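Local coordinates for protein ECL CdiI (Enterobacter cloacae subsp. cloacae, PDB 4NTQ) that acts as the immunity protein of a contact-dependent growth inhibition system, forming a complex with the toxic ribosomal RNase domain of CdiA, at residues Lys50-Gly55 and Ser62-Ser67; Tyr69-Thr74 and Phe104-Ile109; Phe78-Tyr83 and Val89-Asn94. All coordinates share one frame; numbering follows the deposited sequence.

Contact 1 (Lys50-Gly55 and Ser62-Ser67); sequences KSLGEG and SALAVS
S51 and S62 show how two serines can tie a helix to a strand, each through its hydroxyl and a backbone carbonyl of the other segment. S62 OG gives its proton to S51 O at 2.6 Å, while S51 OG returns the favour with a 2.7 Å bond to A63 O. Neither donor uses a lone pair in the carbonyl plane; each stands above it, S62 OG by 42°. S51 O takes two donors, from opposite faces of its plane: S62 OG, and G55 N through the regular helical bond of 3.1 Å. S51 reaches the strand because its OG is extended away from its own N (chi1 179°). The same hydroxyl is also bonded to N110 ND2, and A63 N, which lies close to S51 OG at a poor angle, is served instead by N110 OD1. One asparagine side chain thus serves both segments, its ND2 bonding E54 OE1 as well; the serines and A63 are buried. Beside them the seam turns apolar: L52 CG meets L64 CD2 at 4.0 Å, the two leucines crossing at about a right angle. G55, without a side chain, lets S62 OG come within 3.3 Å of its CA. With axes 7.0 Å apart and running at 170°, this is an antiparallel helix–turn–strand unit, in which helix 41-58 folds back along strand 61-65, an edge strand of its sheet within this chain.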
loop_
_atom_site.group_PDB
_atom_site.type_symbol
_atom_site.label_atom_id
_atom_site.label_comp_id
_atom_site.label_asym_id
_atom_site.label_seq_id
_atom_site.Cartn_x
_atom_site.Cartn_y
_atom_site.Cartn_z
ATOM N N LYS B 50 11.907 -10.753 -6.223
ATOM C CA LYS B 50 12.612 -10.052 -7.298
ATOM C C LYS B 50 12.935 -8.630 -6.889
ATOM O O LYS B 50 14.061 -8.171 -7.061
ATOM C CB LYS B 50 11.781 -10.030 -8.584
ATOM C CG LYS B 50 11.710 -11.366 -9.316
ATOM C CD LYS B 50 10.935 -11.227 -10.627
ATOM C CE LYS B 50 10.896 -12.535 -11.401
ATOM N NZ LYS B 50 9.840 -12.531 -12.462
ATOM N N SER B 51 11.939 -7.949 -6.323
ATOM C CA SER B 51 12.078 -6.548 -5.930
ATOM C C SER B 51 13.128 -6.369 -4.832
ATOM O O SER B 51 13.877 -5.401 -4.833
ATOM C CB SER B 51 10.725 -6.000 -5.483
ATOM O OG SER B 51 10.828 -4.652 -5.081
ATOM N N LEU B 52 13.162 -7.314 -3.895
ATOM C CA LEU B 52 14.130 -7.311 -2.820
ATOM C C LEU B 52 15.547 -7.568 -3.367
ATOM O O LEU B 52 16.497 -6.854 -3.028
ATOM C CB LEU B 52 13.732 -8.343 -1.762
ATOM C CG LEU B 52 12.520 -7.901 -0.920
ATOM C CD1 LEU B 52 11.942 -9.062 -0.126
ATOM C CD2 LEU B 52 12.881 -6.744 0.016
ATOM N N GLY B 53 15.677 -8.572 -4.226
ATOM C CA GLY B 53 16.919 -8.797 -4.947
ATOM C C GLY B 53 17.484 -7.542 -5.610
ATOM O O GLY B 53 18.632 -7.190 -5.368
ATOM N N GLU B 54 16.683 -6.851 -6.419
ATOM C CA GLU B 54 17.143 -5.627 -7.087
ATOM C C GLU B 54 17.594 -4.587 -6.074
ATOM O O GLU B 54 18.722 -4.105 -6.139
ATOM C CB GLU B 54 16.052 -5.005 -7.967
ATOM C CG GLU B 54 15.422 -5.925 -8.995
ATOM C CD GLU B 54 14.256 -5.261 -9.713
ATOM O OE1 GLU B 54 14.016 -4.061 -9.458
ATOM O OE2 GLU B 54 13.577 -5.932 -10.523
ATOM N N GLY B 55 16.710 -4.245 -5.138
ATOM C CA GLY B 55 17.004 -3.215 -4.157
ATOM C C GLY B 55 18.191 -3.555 -3.272
ATOM O O GLY B 55 19.093 -2.739 -3.090
ATOM N N SER B 62 13.301 -1.041 -2.698
ATOM C CA SER B 62 12.511 -2.221 -3.056
ATOM C C SER B 62 11.033 -1.956 -2.820
ATOM O O SER B 62 10.593 -1.792 -1.676
ATOM C CB SER B 62 12.934 -3.429 -2.220
ATOM O OG SER B 62 14.141 -3.974 -2.721
ATOM N N ALA B 63 10.267 -1.899 -3.896
ATOM C CA ALA B 63 8.841 -1.685 -3.754
ATOM C C ALA B 63 8.149 -3.022 -3.665
ATOM O O ALA B 63 8.316 -3.860 -4.566
ATOM C CB ALA B 63 8.311 -0.904 -4.924
ATOM N N LEU B 64 7.387 -3.210 -2.580
ATOM C CA LEU B 64 6.614 -4.431 -2.342
ATOM C C LEU B 64 5.133 -4.153 -2.542
ATOM O O LEU B 64 4.504 -3.538 -1.681
ATOM C CB LEU B 64 6.793 -4.913 -0.896
ATOM C CG LEU B 64 8.215 -5.097 -0.376
ATOM C CD1 LEU B 64 8.214 -5.519 1.091
ATOM C CD2 LEU B 64 8.951 -6.112 -1.206
ATOM N N ALA B 65 4.570 -4.619 -3.654
ATOM C CA ALA B 65 3.157 -4.390 -3.942
ATOM C C ALA B 65 2.266 -5.220 -3.014
ATOM O O ALA B 65 2.536 -6.394 -2.768
ATOM C CB ALA B 65 2.845 -4.726 -5.392
ATOM N N VAL B 66 1.212 -4.608 -2.490
ATOM C CA VAL B 66 0.261 -5.366 -1.685
ATOM C C VAL B 66 -1.142 -5.276 -2.279
ATOM O O VAL B 66 -2.151 -5.529 -1.611
ATOM C CB VAL B 66 0.302 -4.953 -0.223
ATOM C CG1 VAL B 66 1.689 -5.275 0.352
ATOM C CG2 VAL B 66 -0.040 -3.493 -0.091
ATOM N N SER B 67 -1.186 -4.903 -3.554
ATOM C CA SER B 67 -2.374 -5.094 -4.358
ATOM C C SER B 67 -1.921 -5.082 -5.806
ATOM O O SER B 67 -0.946 -4.417 -6.150
ATOM C CB SER B 67 -3.418 -3.996 -4.103
ATOM O OG SER B 67 -2.987 -2.756 -4.637
#

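Contact 2 (Tyr69-Thr74 and Phe104-Ile109); sequences YEPEKT and FSPENI
The nearest CA atoms of the backbones carrying P71, F104 and P106, those of P71 and S105, are 6.1 Å apart, and no hydrogen bond links the segments. Each forms a tight turn with proline at its second position: K73 N returns to E70 O at 2.9 Å, and N108 N to S105 O at the same distance, with phi and psi of both prolines and of the glutamates after them in the type I range. Across the gap the contact is made by pyrrolidine rings and one phenyl group. P71 CG meets P106 CD at 3.9 Å, the two prolines crossing at about a right angle. The neighbouring atom P71 CB lies 3.8 Å from F104 O and also approaches the phenyl ring obliquely, 4.2 Å from F104 CD2. Both turns lie in connections of the antiparallel sheet: 69-74 belongs to the link between strands 61-65 and 76-85, whereas 104-109 enters a 3-10 segment on the way from strand 88-97 to strand 129-132. With CG opposite its own N (chi1 172°), F104 places its ring where P71 CB borders it, and the same ring makes an edge-to-face pair with F112 and touches I77 and L98. P71 is also packed against Y38. From the same loop, K73 makes backbone hydrogen bonds to the CdiA chain and Y69 packs on Q181 of that chain, bringing the turn that bears P71 to the toxin interface.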
loop_
_atom_site.group_PDB
_atom_site.type_symbol
_atom_site.label_atom_id
_atom_site.label_comp_id
_atom_site.label_asym_id
_atom_site.label_seq_id
_atom_site.Cartn_x
_atom_site.Cartn_y
_atom_site.Cartn_z
ATOM N N TYR B 69 -3.713 -5.835 -9.982
ATOM C CA TYR B 69 -4.773 -6.272 -10.865
ATOM C C TYR B 69 -4.172 -6.344 -12.236
ATOM O O TYR B 69 -2.977 -6.078 -12.395
ATOM C CB TYR B 69 -5.929 -5.285 -10.827
ATOM C CG TYR B 69 -6.564 -5.187 -9.461
ATOM C CD1 TYR B 69 -6.127 -4.244 -8.531
ATOM C CD2 TYR B 69 -7.589 -6.053 -9.087
ATOM C CE1 TYR B 69 -6.708 -4.159 -7.277
ATOM C CE2 TYR B 69 -8.176 -5.977 -7.840
ATOM C CZ TYR B 69 -7.738 -5.033 -6.939
ATOM O OH TYR B 69 -8.324 -4.965 -5.694
ATOM N N GLU B 70 -4.987 -6.738 -13.210
ATOM C CA GLU B 70 -4.628 -6.628 -14.611
ATOM C C GLU B 70 -4.034 -5.247 -14.811
ATOM O O GLU B 70 -4.705 -4.246 -14.569
ATOM C CB GLU B 70 -5.874 -6.781 -15.478
ATOM C CG GLU B 70 -5.591 -6.929 -16.963
ATOM C CD GLU B 70 -5.129 -8.327 -17.328
ATOM O OE1 GLU B 70 -5.711 -9.297 -16.795
ATOM O OE2 GLU B 70 -4.189 -8.457 -18.143
ATOM N N PRO B 71 -2.756 -5.188 -15.207
ATOM C CA PRO B 71 -2.048 -3.904 -15.348
ATOM C C PRO B 71 -2.720 -2.876 -16.282
ATOM O O PRO B 71 -2.646 -1.680 -15.990
ATOM C CB PRO B 71 -0.669 -4.322 -15.872
ATOM C CG PRO B 71 -0.492 -5.729 -15.343
ATOM C CD PRO B 71 -1.863 -6.345 -15.396
ATOM N N GLU B 72 -3.367 -3.314 -17.361
ATOM C CA GLU B 72 -4.051 -2.373 -18.253
ATOM C C GLU B 72 -5.388 -1.913 -17.676
ATOM O O GLU B 72 -5.933 -0.893 -18.097
ATOM C CB GLU B 72 -4.247 -2.974 -19.654
ATOM N N LYS B 73 -5.919 -2.664 -16.718
ATOM C CA LYS B 73 -7.189 -2.294 -16.116
ATOM C C LYS B 73 -6.980 -1.726 -14.724
ATOM O O LYS B 73 -7.928 -1.521 -13.985
ATOM C CB LYS B 73 -8.139 -3.488 -16.075
ATOM N N THR B 74 -5.731 -1.465 -14.367
ATOM C CA THR B 74 -5.408 -0.992 -13.025
ATOM C C THR B 74 -5.308 0.530 -12.941
ATOM O O THR B 74 -4.635 1.155 -13.751
ATOM C CB THR B 74 -4.081 -1.601 -12.542
ATOM O OG1 THR B 74 -4.172 -3.031 -12.572
ATOM C CG2 THR B 74 -3.771 -1.160 -11.135
ATOM N N PHE B 104 2.424 0.643 -17.548
ATOM C CA PHE B 104 2.876 -0.066 -16.351
ATOM C C PHE B 104 2.950 -1.585 -16.495
ATOM O O PHE B 104 2.161 -2.194 -17.213
ATOM C CB PHE B 104 2.016 0.299 -15.132
ATOM C CG PHE B 104 2.312 -0.540 -13.911
ATOM C CD1 PHE B 104 3.474 -0.333 -13.179
ATOM C CD2 PHE B 104 1.445 -1.553 -13.516
ATOM C CE1 PHE B 104 3.767 -1.109 -12.070
ATOM C CE2 PHE B 104 1.728 -2.332 -12.402
ATOM C CZ PHE B 104 2.892 -2.109 -11.677
ATOM N N SER B 105 3.917 -2.176 -15.801
ATOM C CA SER B 105 4.046 -3.620 -15.679
ATOM C C SER B 105 4.758 -3.964 -14.366
ATOM O O SER B 105 5.776 -3.356 -14.032
ATOM C CB SER B 105 4.826 -4.178 -16.849
ATOM O OG SER B 105 4.589 -5.560 -16.970
ATOM N N PRO B 106 4.232 -4.954 -13.626
ATOM C CA PRO B 106 4.688 -5.233 -12.254
ATOM C C PRO B 106 6.187 -5.534 -12.113
ATOM O O PRO B 106 6.784 -5.193 -11.094
ATOM C CB PRO B 106 3.846 -6.451 -11.836
ATOM C CG PRO B 106 3.415 -7.075 -13.131
ATOM C CD PRO B 106 3.227 -5.929 -14.083
ATOM N N GLU B 107 6.794 -6.159 -13.111
ATOM C CA GLU B 107 8.208 -6.503 -12.998
ATOM C C GLU B 107 9.073 -5.244 -13.058
ATOM O O GLU B 107 10.250 -5.262 -12.667
ATOM C CB GLU B 107 8.614 -7.516 -14.070
ATOM C CG GLU B 107 8.616 -6.978 -15.498
ATOM C CD GLU B 107 7.222 -6.711 -16.066
ATOM O OE1 GLU B 107 6.209 -6.876 -15.342
ATOM O OE2 GLU B 107 7.146 -6.325 -17.255
ATOM N N ASN B 108 8.473 -4.149 -13.517
ATOM C CA ASN B 108 9.167 -2.870 -13.554
ATOM C C ASN B 108 8.868 -1.963 -12.356
ATOM O O ASN B 108 9.227 -0.781 -12.381
ATOM C CB ASN B 108 8.836 -2.107 -14.847
ATOM C CG ASN B 108 9.356 -2.793 -16.093
ATOM O OD1 ASN B 108 10.366 -3.495 -16.051
ATOM N ND2 ASN B 108 8.658 -2.592 -17.219
ATOM N N ILE B 109 8.214 -2.503 -11.327
ATOM C CA ILE B 109 7.724 -1.699 -10.202
ATOM C C ILE B 109 8.767 -0.754 -9.569
ATOM O O ILE B 109 8.432 0.339 -9.115
ATOM C CB ILE B 109 7.075 -2.586 -9.103
ATOM C CG1 ILE B 109 6.418 -1.733 -8.018
ATOM C CG2 ILE B 109 8.096 -3.489 -8.462
ATOM C CD1 ILE B 109 5.688 -2.546 -6.932
#

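Contact 3 (Phe78-Tyr83 and Val89-Asn94); sequences FTWVLY and VYVQNN
W80 and N93, a non-hydrogen-bonded pair of the hairpin, illustrate an amide stacked flat on an indole. Their planes differ by only 7°, and N93 CB sits 3.5 Å from the centroid of the six-membered ring as a CH-pi contact. N93 CG is swung opposite its own N (chi1 174°), which carries ND2 over the rim near NE1. There N93 ND2 donates to T79 O at 2.9 Å, a bond that, with that of N93 OD1 to R222 of the CdiA chain, would fix the amide's rotation; N94 N reaches the same oxygen from the opposite face. In plane at the indole edge, V91 CG1 lies 4.0 Å from W80 CE3, and V91 runs side by side with L82. On the sheet's opposite face the Y83 ring and Q92 amide cross with planes 60° apart, Y83 CE2 being 4.1 Å from Q92 CD; Y83 OH bonds E114 O, and Q92 NE2 bonds T117 O and E128 OE2. T79 OG1 adds a second bond to N94 O, at 2.7 Å. The hairpin forms the middle of its antiparallel sheet, flanked by strands 61-65 and 129-132, while W80 and V91 face strand 16-25 of the other sheet.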
loop_
_atom_site.group_PDB
_atom_site.type_symbol
_atom_site.label_atom_id
_atom_site.label_comp_id
_atom_site.label_asym_id
_atom_site.label_seq_id
_atom_site.Cartn_x
_atom_site.Cartn_y
_atom_site.Cartn_z
ATOM N N PHE B 78 -1.383 -0.355 -4.018
ATOM C CA PHE B 78 -0.730 -0.027 -2.757
ATOM C C PHE B 78 0.601 -0.733 -2.698
ATOM O O PHE B 78 0.720 -1.887 -3.113
ATOM C CB PHE B 78 -1.586 -0.422 -1.550
ATOM C CG PHE B 78 -2.841 0.384 -1.413
ATOM C CD1 PHE B 78 -2.841 1.568 -0.700
ATOM C CD2 PHE B 78 -4.014 -0.038 -2.007
ATOM C CE1 PHE B 78 -3.992 2.310 -0.573
ATOM C CE2 PHE B 78 -5.170 0.706 -1.889
ATOM C CZ PHE B 78 -5.159 1.884 -1.171
ATOM N N THR B 79 1.612 -0.027 -2.205
ATOM C CA THR B 79 2.925 -0.615 -2.043
ATOM C C THR B 79 3.510 -0.230 -0.706
ATOM O O THR B 79 3.125 0.778 -0.107
ATOM C CB THR B 79 3.899 -0.101 -3.103
ATOM O OG1 THR B 79 4.135 1.291 -2.873
ATOM C CG2 THR B 79 3.340 -0.310 -4.517
ATOM N N TRP B 80 4.443 -1.049 -0.238
ATOM C CA TRP B 80 5.307 -0.665 0.860
ATOM C C TRP B 80 6.705 -0.613 0.275
ATOM O O TRP B 80 7.136 -1.558 -0.392
ATOM C CB TRP B 80 5.168 -1.635 2.036
ATOM C CG TRP B 80 3.807 -1.447 2.708
ATOM C CD1 TRP B 80 2.601 -1.880 2.240
ATOM C CD2 TRP B 80 3.525 -0.712 3.913
ATOM N NE1 TRP B 80 1.592 -1.482 3.087
ATOM C CE2 TRP B 80 2.131 -0.771 4.123
ATOM C CE3 TRP B 80 4.320 -0.018 4.842
ATOM C CZ2 TRP B 80 1.512 -0.168 5.218
ATOM C CZ3 TRP B 80 3.706 0.577 5.929
ATOM C CH2 TRP B 80 2.313 0.506 6.104
ATOM N N VAL B 81 7.384 0.513 0.492
ATOM C CA VAL B 81 8.627 0.825 -0.192
ATOM C C VAL B 81 9.794 0.876 0.778
ATOM O O VAL B 81 9.741 1.596 1.780
ATOM C CB VAL B 81 8.508 2.185 -0.900
ATOM C CG1 VAL B 81 9.844 2.616 -1.455
ATOM C CG2 VAL B 81 7.453 2.113 -1.998
ATOM N N LEU B 82 10.842 0.111 0.481
ATOM C CA LEU B 82 11.999 0.003 1.369
ATOM C C LEU B 82 13.146 0.811 0.784
ATOM O O LEU B 82 13.484 0.656 -0.387
ATOM C CB LEU B 82 12.426 -1.458 1.529
ATOM C CG LEU B 82 11.630 -2.358 2.483
ATOM C CD1 LEU B 82 10.136 -2.364 2.200
ATOM C CD2 LEU B 82 12.169 -3.762 2.427
ATOM N N TYR B 83 13.732 1.693 1.588
ATOM C CA TYR B 83 14.866 2.466 1.126
ATOM C C TYR B 83 16.067 2.053 1.947
ATOM O O TYR B 83 16.006 2.062 3.164
ATOM C CB TYR B 83 14.612 3.963 1.304
ATOM C CG TYR B 83 13.609 4.586 0.357
ATOM C CD1 TYR B 83 13.970 4.912 -0.951
ATOM C CD2 TYR B 83 12.315 4.904 0.783
ATOM C CE1 TYR B 83 13.067 5.509 -1.818
ATOM C CE2 TYR B 83 11.383 5.513 -0.089
ATOM C CZ TYR B 83 11.776 5.801 -1.385
ATOM O OH TYR B 83 10.893 6.389 -2.252
ATOM N N VAL B 89 16.972 0.486 7.203
ATOM C CA VAL B 89 16.026 0.450 6.099
ATOM C C VAL B 89 14.805 1.266 6.464
ATOM O O VAL B 89 14.144 0.963 7.451
ATOM C CB VAL B 89 15.562 -0.983 5.785
ATOM C CG1 VAL B 89 14.677 -0.985 4.548
ATOM C CG2 VAL B 89 16.763 -1.903 5.572
ATOM N N TYR B 90 14.520 2.311 5.682
ATOM C CA TYR B 90 13.312 3.111 5.885
ATOM C C TYR B 90 12.200 2.525 5.047
ATOM O O TYR B 90 12.441 2.011 3.954
ATOM C CB TYR B 90 13.532 4.594 5.542
ATOM C CG TYR B 90 14.635 5.215 6.369
ATOM C CD1 TYR B 90 14.390 5.680 7.662
ATOM C CD2 TYR B 90 15.934 5.295 5.875
ATOM C CE1 TYR B 90 15.420 6.220 8.437
ATOM C CE2 TYR B 90 16.967 5.835 6.636
ATOM C CZ TYR B 90 16.704 6.290 7.915
ATOM O OH TYR B 90 17.728 6.816 8.659
ATOM N N VAL B 91 10.985 2.589 5.580
ATOM C CA VAL B 91 9.838 1.996 4.939
ATOM C C VAL B 91 8.713 3.007 4.894
ATOM O O VAL B 91 8.364 3.634 5.907
ATOM C CB VAL B 91 9.330 0.741 5.702
ATOM C CG1 VAL B 91 8.270 0.018 4.874
ATOM C CG2 VAL B 91 10.472 -0.201 6.043
ATOM N N GLN B 92 8.131 3.148 3.711
ATOM C CA GLN B 92 7.055 4.092 3.496
ATOM C C GLN B 92 5.932 3.327 2.834
ATOM O O GLN B 92 6.143 2.218 2.338
ATOM C CB GLN B 92 7.523 5.251 2.614
ATOM C CG GLN B 92 8.516 6.144 3.319
ATOM C CD GLN B 92 8.886 7.389 2.531
ATOM O OE1 GLN B 92 8.229 7.756 1.557
ATOM N NE2 GLN B 92 9.957 8.045 2.955
ATOM N N ASN B 93 4.743 3.916 2.829
ATOM C CA ASN B 93 3.561 3.255 2.315
ATOM C C ASN B 93 3.020 4.185 1.262
ATOM O O ASN B 93 2.507 5.259 1.579
ATOM C CB ASN B 93 2.557 3.042 3.467
ATOM C CG ASN B 93 1.210 2.475 3.007
ATOM O OD1 ASN B 93 0.168 2.803 3.591
ATOM N ND2 ASN B 93 1.223 1.615 1.974
ATOM N N ASN B 94 3.191 3.806 0.001
ATOM C CA ASN B 94 2.907 4.720 -1.104
ATOM C C ASN B 94 1.922 4.105 -2.043
ATOM O O ASN B 94 1.985 2.904 -2.314
ATOM C CB ASN B 94 4.197 5.100 -1.859
ATOM C CG ASN B 94 5.202 5.809 -0.967
ATOM O OD1 ASN B 94 4.840 6.362 0.078
ATOM N ND2 ASN B 94 6.468 5.799 -1.368
#

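How the contacts relate
Contacts 1 and 3 share one antiparallel sheet, about 9 Å apart between centres. Strand 61-65 of contact 1 pairs with strand 76-85 of contact 3, L64 N lying 2.8 Å from W80 O in a probable hydrogen bond. Contact 2 is centred about 14 Å from the centre of contact 1 and about 18 Å from that of contact 3. Along the chain contact 1 comes first, and the contact 3 hairpin falls between the two loops of contact 2. I109 joins all three, its CD1 packing on A63, A65 and T79. Contacts 2 and 3 reach the CdiA chain, whereas no other chain of the assembly touches contact 1; the contact 3 hairpin thus serves both sheet and toxin interface.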